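Scytovirin (PDB 2QSK) is an antiviral lectin with strong activity against T-tropic HIV-1, inhibiting viral fusion and infection. Local coordinates at residues S2-C7 and G51-W56. Numbering follows the deposited sequence.
Sequences SGPTYC and GPTYCW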
loop_
_atom_site.group_PDB
_atom_site.type_symbol
_atom_site.label_atom_id
_atom_site.label_comp_id
_atom_site.label_asym_id
_atom_site.label_seq_id
_atom_site.Cartn_x
_atom_site.Cartn_y
_atom_site.Cartn_z
ATOM N N SER A 2 1.483 11.492 1.352
ATOM C CA SER A 2 2.561 12.325 1.854
ATOM C C SER A 2 3.943 11.919 1.381
ATOM O O SER A 2 4.853 12.757 1.375
ATOM C CB SER A 2 2.534 12.365 3.380
ATOM O OG SER A 2 2.701 11.062 3.913
ATOM N N GLY A 3 4.149 10.640 1.062
ATOM C CA GLY A 3 5.476 10.151 0.794
ATOM C C GLY A 3 5.445 8.656 0.572
ATOM O O GLY A 3 4.365 8.031 0.584
ATOM N N PRO A 4 6.612 8.049 0.343
ATOM C CA PRO A 4 6.665 6.651 -0.117
ATOM C C PRO A 4 6.159 5.613 0.874
ATOM O O PRO A 4 5.883 4.481 0.458
ATOM C CB PRO A 4 8.148 6.446 -0.420
ATOM C CG PRO A 4 8.855 7.472 0.422
ATOM C CD PRO A 4 7.947 8.669 0.413
ATOM N N THR A 5 6.049 5.953 2.157
ATOM C CA THR A 5 5.505 5.010 3.136
ATOM C C THR A 5 3.983 5.050 3.218
ATOM O O THR A 5 3.401 4.274 3.985
ATOM C CB THR A 5 6.075 5.219 4.564
ATOM O OG1 THR A 5 5.529 6.403 5.144
ATOM C CG2 THR A 5 7.603 5.246 4.570
ATOM N N TYR A 6 3.330 5.929 2.452
ATOM C CA TYR A 6 1.874 5.927 2.345
ATOM C C TYR A 6 1.473 4.921 1.263
ATOM O O TYR A 6 1.968 4.995 0.138
ATOM C CB TYR A 6 1.362 7.312 1.967
ATOM C CG TYR A 6 -0.152 7.352 1.891
ATOM C CD1 TYR A 6 -0.924 7.235 3.045
ATOM C CD2 TYR A 6 -0.807 7.470 0.666
ATOM C CE1 TYR A 6 -2.298 7.236 2.990
ATOM C CE2 TYR A 6 -2.185 7.509 0.613
ATOM C CZ TYR A 6 -2.927 7.374 1.764
ATOM O OH TYR A 6 -4.312 7.383 1.751
ATOM N N CYS A 7 0.583 3.977 1.603
ATOM C CA CYS A 7 0.179 2.933 0.660
ATOM C C CYS A 7 -1.298 3.045 0.339
ATOM O O CYS A 7 -2.136 3.058 1.242
ATOM C CB CYS A 7 0.482 1.542 1.189
ATOM S SG CYS A 7 2.221 1.078 1.193
ATOM N N GLY A 51 9.545 -3.452 4.624
ATOM C CA GLY A 51 9.669 -2.272 5.448
ATOM C C GLY A 51 8.518 -1.327 5.139
ATOM O O GLY A 51 7.548 -1.713 4.469
ATOM N N PRO A 52 8.590 -0.104 5.673
ATOM C CA PRO A 52 7.475 0.820 5.576
ATOM C C PRO A 52 7.039 1.257 4.178
ATOM O O PRO A 52 5.948 1.826 4.063
ATOM C CB PRO A 52 7.929 2.008 6.430
ATOM C CG PRO A 52 8.971 1.441 7.367
ATOM C CD PRO A 52 9.670 0.423 6.531
ATOM N N THR A 53 7.850 1.013 3.142
ATOM C CA THR A 53 7.421 1.328 1.778
ATOM C C THR A 53 6.879 0.132 1.021
ATOM O O THR A 53 6.509 0.298 -0.144
ATOM C CB THR A 53 8.520 2.031 0.938
ATOM O OG1 THR A 53 9.517 1.090 0.539
ATOM C CG2 THR A 53 9.135 3.200 1.689
ATOM N N TYR A 54 6.786 -1.047 1.664
ATOM C CA TYR A 54 6.264 -2.236 1.036
ATOM C C TYR A 54 4.737 -2.246 1.175
ATOM O O TYR A 54 4.217 -2.233 2.289
ATOM C CB TYR A 54 6.836 -3.478 1.702
ATOM C CG TYR A 54 6.448 -4.767 1.023
ATOM C CD1 TYR A 54 7.010 -5.122 -0.186
ATOM C CD2 TYR A 54 5.517 -5.653 1.597
ATOM C CE1 TYR A 54 6.680 -6.314 -0.816
ATOM C CE2 TYR A 54 5.187 -6.848 0.984
ATOM C CZ TYR A 54 5.765 -7.167 -0.235
ATOM O OH TYR A 54 5.451 -8.327 -0.893
ATOM N N CYS A 55 4.032 -2.252 0.042
ATOM C CA CYS A 55 2.560 -2.212 0.036
ATOM C C CYS A 55 2.000 -3.579 -0.341
ATOM O O CYS A 55 2.310 -4.111 -1.403
ATOM C CB CYS A 55 2.042 -1.185 -0.939
ATOM S SG CYS A 55 2.642 0.492 -0.719
ATOM N N TRP A 56 1.160 -4.137 0.528
ATOM C CA TRP A 56 0.554 -5.441 0.255
ATOM C C TRP A 56 -0.824 -5.503 0.899
ATOM O O TRP A 56 -0.964 -5.184 2.075
ATOM C CB TRP A 56 1.436 -6.564 0.803
ATOM C CG TRP A 56 0.943 -7.904 0.424
ATOM C CD1 TRP A 56 0.123 -8.703 1.153
ATOM C CD2 TRP A 56 1.217 -8.605 -0.782
ATOM N NE1 TRP A 56 -0.131 -9.868 0.487
ATOM C CE2 TRP A 56 0.529 -9.836 -0.706
ATOM C CE3 TRP A 56 1.977 -8.322 -1.920
ATOM C CZ2 TRP A 56 0.573 -10.779 -1.722
ATOM C CZ3 TRP A 56 2.026 -9.269 -2.924
ATOM C CH2 TRP A 56 1.330 -10.481 -2.817
#
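Cys7 and Cys55 are joined by a disulfide, SG to SG 2.0 Å, with chi3 -79°, so that down the S-S bond the two CB-SG bonds are nearly at right angles, in the left-handed sense. Both CA-CB bonds head for the partner segment, and with chi1 -73° in Cys7 and -56° in Cys55 each SG swings anti to its carbonyl carbon, to meet the other sulfur. Beyond the bridge, Thr5 and Pro52 run side by side, the methyl CG2 of Thr5 packing 3.7 Å from Pro52 CB. Pro52 O receives a CA-H...O contact from Thr5 CA at 3.3 Å and a hydrogen bond from His92 ND1. From the facing turn, Thr53 CG2 meets Thr5 CG2 at 3.9 Å, while Thr53 CB approaches Pro4 O, which accepts a hydrogen bond from Arg43 NE. No hydrogen bond links the segments directly. Each holds a type I beta turn, closed by the backbone hydrogen bonds Tyr6 N to Gly3 O and Tyr54 N to Gly51 O, each 3.0 Å. The tyrosines point away from the junction; Tyr6 OH hydrogen-bonds to Lys24 O, Tyr54 OH to Lys72 O. This surface contact cross-links the loop preceding strand 31-32 to the one between strands 38-39 and 79-80, joining two sequence-similar halves, each with a two-stranded antiparallel sheet.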